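Local coordinates for DUF952 domain-containing protein (Caulobacter vibrioides, PDB 2O0Q) that is of unknown function but belongs to the DUF952 family of the ADP-ribosyl clan, at residues Ile4-Ser9 and Val57-Glu62; Trp49-Ala54 and Asp104-Leu109. One frame throughout, in Å; residues are numbered along the deposited sequence.

Contact 1: residues Ile4-Ser9 and Val57-Glu62; sequences IYKILS and VLLAVE
I4, K6 and L8 each pair through both backbone N and O with V61, L59 and V57, giving six hydrogen bonds between two antiparallel strands. The straightest runs from L59 N to K6 O, 2.8 Å with an N-H...O angle of 175°. I4 N reaches V61 O at 2.7 Å, and V57 N reaches L8 O at 2.8 Å. Between these hydrogen-bonded pairs sit the non-hydrogen-bonded pairs Y5-A60 and I7-L58, where alpha carbons come close enough for CA-H...O contacts; Y5 CA lies 3.2 Å from L59 O.

The apolar packing divides by face. On the face of Y5, I7, L58 and A60, the Y5 ring carries the contact. L58 CG stands anti to the backbone N (chi1 -178°), and its two methyls part beyond it: CD1 comes in at the ring edge, near the ring plane, 3.2 Å from Y5 CD2, while CD2 meets I7 CG1 at 3.9 Å. A60 CB approaches the same ring obliquely, 3.8 Å from Y5 CE2. On the other face, the I4 side chain crosses that of V61, CG1 lying 3.9 Å from V61 CB. W13 of helix 10-19 covers L8, V57 and L59 here.

K6 leaves this pattern at its tip: the chain leads away from strand 57-62, and NZ forms a salt bridge with D28 and a hydrogen bond to H35 O.

Both strands are interior members of the six-stranded antiparallel sheet, where strand 34-38 flanks 3-9 and strand 93-98 flanks 56-62. The contact therefore satisfies buried peptide groups through its backbone bonds, most side chains on both faces are apolar and buried, and the K6 ammonium finds its counter-charge, D28, outside the pair.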
loop_
_atom_site.group_PDB
_atom_site.type_symbol
_atom_site.label_atom_id
_atom_site.label_comp_id
_atom_site.label_asym_id
_atom_site.label_seq_id
_atom_site.Cartn_x
_atom_site.Cartn_y
_atom_site.Cartn_z
ATOM N N ILE A 4 4.697 -2.309 6.359
ATOM C CA ILE A 4 3.875 -1.207 5.894
ATOM C C ILE A 4 3.126 -1.785 4.703
ATOM O O ILE A 4 3.539 -2.807 4.137
ATOM C CB ILE A 4 4.700 0.042 5.512
ATOM C CG1 ILE A 4 5.847 -0.325 4.570
ATOM C CG2 ILE A 4 5.218 0.704 6.787
ATOM C CD1 ILE A 4 6.622 0.886 4.077
ATOM N N TYR A 5 2.024 -1.153 4.330
ATOM C CA TYR A 5 1.201 -1.688 3.262
ATOM C C TYR A 5 0.832 -0.749 2.138
ATOM O O TYR A 5 0.646 0.453 2.334
ATOM C CB TYR A 5 -0.095 -2.240 3.851
ATOM C CG TYR A 5 0.108 -3.267 4.940
ATOM C CD1 TYR A 5 0.437 -2.885 6.244
ATOM C CD2 TYR A 5 -0.003 -4.625 4.659
ATOM C CE1 TYR A 5 0.653 -3.839 7.242
ATOM C CE2 TYR A 5 0.208 -5.585 5.639
ATOM C CZ TYR A 5 0.536 -5.189 6.926
ATOM O OH TYR A 5 0.749 -6.155 7.886
ATOM N N LYS A 6 0.702 -1.337 0.957
ATOM C CA LYS A 6 0.310 -0.609 -0.228
ATOM C C LYS A 6 -0.898 -1.343 -0.781
ATOM O O LYS A 6 -0.920 -2.579 -0.841
ATOM C CB LYS A 6 1.430 -0.614 -1.279
ATOM C CG LYS A 6 1.080 0.170 -2.551
ATOM C CD LYS A 6 0.986 1.670 -2.275
ATOM C CE LYS A 6 0.220 2.408 -3.371
ATOM N NZ LYS A 6 0.121 3.883 -3.089
ATOM N N ILE A 7 -1.914 -0.580 -1.159
ATOM C CA ILE A 7 -3.114 -1.144 -1.756
ATOM C C ILE A 7 -3.117 -0.643 -3.196
ATOM O O ILE A 7 -2.954 0.554 -3.433
ATOM C CB ILE A 7 -4.389 -0.645 -1.034
ATOM C CG1 ILE A 7 -4.376 -1.137 0.416
ATOM C CG2 ILE A 7 -5.638 -1.139 -1.769
ATOM C CD1 ILE A 7 -5.505 -0.588 1.280
ATOM N N LEU A 8 -3.265 -1.555 -4.154
ATOM C CA LEU A 8 -3.292 -1.169 -5.562
ATOM C C LEU A 8 -4.079 -2.180 -6.381
ATOM O O LEU A 8 -4.343 -3.299 -5.929
ATOM C CB LEU A 8 -1.866 -1.034 -6.128
ATOM C CG LEU A 8 -1.093 -2.273 -6.602
ATOM C CD1 LEU A 8 0.207 -1.825 -7.244
ATOM C CD2 LEU A 8 -0.801 -3.206 -5.457
ATOM N N SER A 9 -4.459 -1.785 -7.588
ATOM C CA SER A 9 -5.227 -2.665 -8.461
ATOM C C SER A 9 -4.360 -3.806 -8.979
ATOM O O SER A 9 -3.132 -3.700 -9.023
ATOM C CB SER A 9 -5.780 -1.875 -9.652
ATOM O OG SER A 9 -4.746 -1.510 -10.554
ATOM N N VAL A 57 -5.173 -5.663 -4.679
ATOM C CA VAL A 57 -4.122 -6.472 -4.093
ATOM C C VAL A 57 -3.468 -5.694 -2.959
ATOM O O VAL A 57 -3.308 -4.471 -3.031
ATOM C CB VAL A 57 -3.064 -6.887 -5.154
ATOM C CG1 VAL A 57 -2.647 -5.694 -5.961
ATOM C CG2 VAL A 57 -1.853 -7.534 -4.471
ATOM N N LEU A 58 -3.123 -6.411 -1.898
ATOM C CA LEU A 58 -2.480 -5.817 -0.736
ATOM C C LEU A 58 -1.019 -6.253 -0.718
ATOM O O LEU A 58 -0.726 -7.449 -0.750
ATOM C CB LEU A 58 -3.186 -6.297 0.542
ATOM C CG LEU A 58 -2.758 -5.807 1.932
ATOM C CD1 LEU A 58 -1.374 -6.313 2.260
ATOM C CD2 LEU A 58 -2.816 -4.286 1.992
ATOM N N LEU A 59 -0.105 -5.286 -0.678
ATOM C CA LEU A 59 1.317 -5.604 -0.628
ATOM C C LEU A 59 1.832 -5.298 0.772
ATOM O O LEU A 59 1.652 -4.185 1.275
ATOM C CB LEU A 59 2.118 -4.770 -1.637
ATOM C CG LEU A 59 1.744 -4.765 -3.122
ATOM C CD1 LEU A 59 2.631 -3.758 -3.848
ATOM C CD2 LEU A 59 1.883 -6.162 -3.730
ATOM N N ALA A 60 2.455 -6.294 1.395
ATOM C CA ALA A 60 3.028 -6.144 2.730
ATOM C C ALA A 60 4.522 -5.921 2.531
ATOM O O ALA A 60 5.194 -6.717 1.867
ATOM C CB ALA A 60 2.782 -7.401 3.552
ATOM N N VAL A 61 5.039 -4.843 3.111
ATOM C CA VAL A 61 6.443 -4.488 2.948
ATOM C C VAL A 61 7.201 -4.236 4.250
ATOM O O VAL A 61 6.711 -3.537 5.140
ATOM C CB VAL A 61 6.562 -3.223 2.064
ATOM C CG1 VAL A 61 8.006 -2.787 1.970
ATOM C CG2 VAL A 61 5.986 -3.498 0.678
ATOM N N GLU A 62 8.400 -4.804 4.355
ATOM C CA GLU A 62 9.224 -4.598 5.540
ATOM C C GLU A 62 9.801 -3.192 5.400
ATOM O O GLU A 62 10.518 -2.907 4.445
ATOM C CB GLU A 62 10.356 -5.624 5.597
ATOM C CG GLU A 62 10.805 -5.922 7.009
ATOM C CD GLU A 62 9.740 -6.662 7.796
ATOM O OE1 GLU A 62 9.696 -6.510 9.036
ATOM O OE2 GLU A 62 8.954 -7.406 7.171
#

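Contact 2: residues Trp49-Ala54 and Asp104-Leu109; sequences WFRGQA and DGVPQL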
loop_
_atom_site.group_PDB
_atom_site.type_symbol
_atom_site.label_atom_id
_atom_site.label_comp_id
_atom_site.label_asym_id
_atom_site.label_seq_id
_atom_site.Cartn_x
_atom_site.Cartn_y
_atom_site.Cartn_z
ATOM N N TRP A 49 -10.152 5.367 0.303
ATOM C CA TRP A 49 -9.928 5.505 -1.138
ATOM C C TRP A 49 -10.195 4.323 -2.065
ATOM O O TRP A 49 -10.122 4.482 -3.287
ATOM C CB TRP A 49 -8.489 5.958 -1.399
ATOM C CG TRP A 49 -7.940 6.904 -0.393
ATOM C CD1 TRP A 49 -7.332 6.585 0.784
ATOM C CD2 TRP A 49 -7.943 8.331 -0.470
ATOM N NE1 TRP A 49 -6.953 7.725 1.448
ATOM C CE2 TRP A 49 -7.318 8.814 0.700
ATOM C CE3 TRP A 49 -8.417 9.253 -1.413
ATOM C CZ2 TRP A 49 -7.150 10.178 0.953
ATOM C CZ3 TRP A 49 -8.251 10.612 -1.161
ATOM C CH2 TRP A 49 -7.623 11.059 0.015
ATOM N N PHE A 50 -10.509 3.154 -1.522
ATOM C CA PHE A 50 -10.707 1.994 -2.384
ATOM C C PHE A 50 -12.073 1.325 -2.366
ATOM O O PHE A 50 -12.207 0.182 -2.807
ATOM C CB PHE A 50 -9.623 0.962 -2.078
ATOM C CG PHE A 50 -8.236 1.439 -2.404
ATOM C CD1 PHE A 50 -7.760 1.398 -3.714
ATOM C CD2 PHE A 50 -7.412 1.950 -1.406
ATOM C CE1 PHE A 50 -6.478 1.865 -4.025
ATOM C CE2 PHE A 50 -6.127 2.421 -1.701
ATOM C CZ PHE A 50 -5.659 2.379 -3.014
ATOM N N ARG A 51 -13.086 2.037 -1.882
ATOM C CA ARG A 51 -14.431 1.483 -1.823
ATOM C C ARG A 51 -14.982 1.081 -3.184
ATOM O O ARG A 51 -14.882 1.837 -4.152
ATOM C CB ARG A 51 -15.401 2.487 -1.189
ATOM C CG ARG A 51 -15.057 2.877 0.222
ATOM C CD ARG A 51 -16.298 3.363 0.978
ATOM N NE ARG A 51 -16.913 4.556 0.394
ATOM C CZ ARG A 51 -16.379 5.775 0.412
ATOM N NH1 ARG A 51 -15.195 5.990 0.980
ATOM N NH2 ARG A 51 -17.051 6.795 -0.110
ATOM N N GLY A 52 -15.569 -0.115 -3.241
ATOM C CA GLY A 52 -16.179 -0.605 -4.467
ATOM C C GLY A 52 -15.260 -1.180 -5.524
ATOM O O GLY A 52 -15.727 -1.723 -6.526
ATOM N N GLN A 53 -13.955 -1.078 -5.307
ATOM C CA GLN A 53 -12.995 -1.585 -6.278
ATOM C C GLN A 53 -12.699 -3.067 -6.131
ATOM O O GLN A 53 -12.212 -3.519 -5.099
ATOM C CB GLN A 53 -11.692 -0.788 -6.190
ATOM C CG GLN A 53 -11.827 0.656 -6.655
ATOM C CD GLN A 53 -10.508 1.391 -6.654
ATOM O OE1 GLN A 53 -9.516 0.907 -7.201
ATOM N NE2 GLN A 53 -10.487 2.571 -6.043
ATOM N N ALA A 54 -12.991 -3.825 -7.183
ATOM C CA ALA A 54 -12.741 -5.256 -7.165
ATOM C C ALA A 54 -11.331 -5.525 -7.689
ATOM O O ALA A 54 -10.711 -4.658 -8.308
ATOM C CB ALA A 54 -13.771 -5.979 -8.030
ATOM N N ASP A 104 -20.386 -3.154 2.438
ATOM C CA ASP A 104 -20.329 -1.727 2.138
ATOM C C ASP A 104 -19.370 -1.422 0.993
ATOM O O ASP A 104 -19.197 -0.263 0.612
ATOM C CB ASP A 104 -19.887 -0.941 3.372
ATOM C CG ASP A 104 -20.757 -1.219 4.575
ATOM O OD1 ASP A 104 -21.992 -1.305 4.403
ATOM O OD2 ASP A 104 -20.204 -1.340 5.691
ATOM N N GLY A 105 -18.748 -2.464 0.453
ATOM C CA GLY A 105 -17.808 -2.277 -0.635
ATOM C C GLY A 105 -16.419 -1.930 -0.131
ATOM O O GLY A 105 -15.538 -1.562 -0.910
ATOM N N VAL A 106 -16.223 -2.039 1.179
ATOM C CA VAL A 106 -14.929 -1.732 1.788
ATOM C C VAL A 106 -14.025 -2.966 1.777
ATOM O O VAL A 106 -14.437 -4.055 2.188
ATOM C CB VAL A 106 -15.090 -1.272 3.257
ATOM C CG1 VAL A 106 -13.715 -1.007 3.883
ATOM C CG2 VAL A 106 -15.957 -0.028 3.320
ATOM N N PRO A 107 -12.785 -2.814 1.289
ATOM C CA PRO A 107 -11.836 -3.932 1.240
ATOM C C PRO A 107 -11.536 -4.429 2.661
ATOM O O PRO A 107 -11.272 -3.630 3.561
ATOM C CB PRO A 107 -10.605 -3.311 0.581
ATOM C CG PRO A 107 -11.197 -2.213 -0.287
ATOM C CD PRO A 107 -12.219 -1.613 0.645
ATOM N N GLN A 108 -11.577 -5.742 2.866
ATOM C CA GLN A 108 -11.309 -6.297 4.192
ATOM C C GLN A 108 -9.821 -6.578 4.387
ATOM O O GLN A 108 -9.251 -7.417 3.693
ATOM C CB GLN A 108 -12.100 -7.592 4.402
ATOM C CG GLN A 108 -13.610 -7.436 4.340
ATOM C CD GLN A 108 -14.341 -8.712 4.728
ATOM O OE1 GLN A 108 -14.196 -9.748 4.079
ATOM N NE2 GLN A 108 -15.130 -8.640 5.797
ATOM N N LEU A 109 -9.193 -5.887 5.335
ATOM C CA LEU A 109 -7.767 -6.094 5.599
ATOM C C LEU A 109 -7.521 -6.829 6.913
ATOM O O LEU A 109 -6.418 -7.312 7.163
ATOM C CB LEU A 109 -7.021 -4.758 5.659
ATOM C CG LEU A 109 -7.051 -3.807 4.465
ATOM C CD1 LEU A 109 -5.844 -2.881 4.563
ATOM C CD2 LEU A 109 -7.013 -4.570 3.171
#
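G105 O accepts a hydrogen bond from G52 N at 2.7 Å, the single hydrogen bond between these two loops. It is almost straight at the hydrogen, 174°, although the donor is tilted 23° from the carbonyl plane. The same oxygen also receives a CA-H...O contact from R51 CA at 3.4 Å, so two neighbouring residues of the 50-53 turn converge on one carbonyl.

That turn is a type II beta turn just after helix 39-49, closed by a weak bond from Q53 N to F50 O. G52 takes the positive phi of its third position (79°). Across from it G105 also has positive phi, and its lack of a CB leaves room for G52 N and for the carbonyl O of D104.

Van der Waals contacts surround the bond. P107 CG lies 3.6 Å from F50 O and 4.0 Å from F50 CB, while the phenyl ring leads away to I7 and L56. The R51 and V106 side chains cross at an angle, R51 CD 4.1 Å from V106 CG2; the arginine chain bends at chi3, and NH1 bonds to A47 O of helix 39-49. V106 N is held in turn by the D102 carboxylate.

G105 admits the close approach of G52 N, while G52 suits the positive phi of the turn; one short backbone bond and a few carbon contacts make a light surface junction.

In the fold
Contact 1 belongs to the core and contact 2 to the surface, their centres about 14 Å apart. The first joins two sheet strands by a regular series of backbone bonds; the second joins irregular loops, one leading from helix 39-49 toward strand 56-62 and the other leading from strand 93-98 to helix 110-114, through a single hydrogen bond. Their segments alternate along the chain, and the two sites touch: the phenyl of F50 packs with CZ 3.3 Å from I7 O, while L109 lays CD1 against I7 CD1 and L58 CD2. Thus the loops place apolar groups on the I7-L58 face of the sheet, while their own junction rests on glycine backbone near the surface.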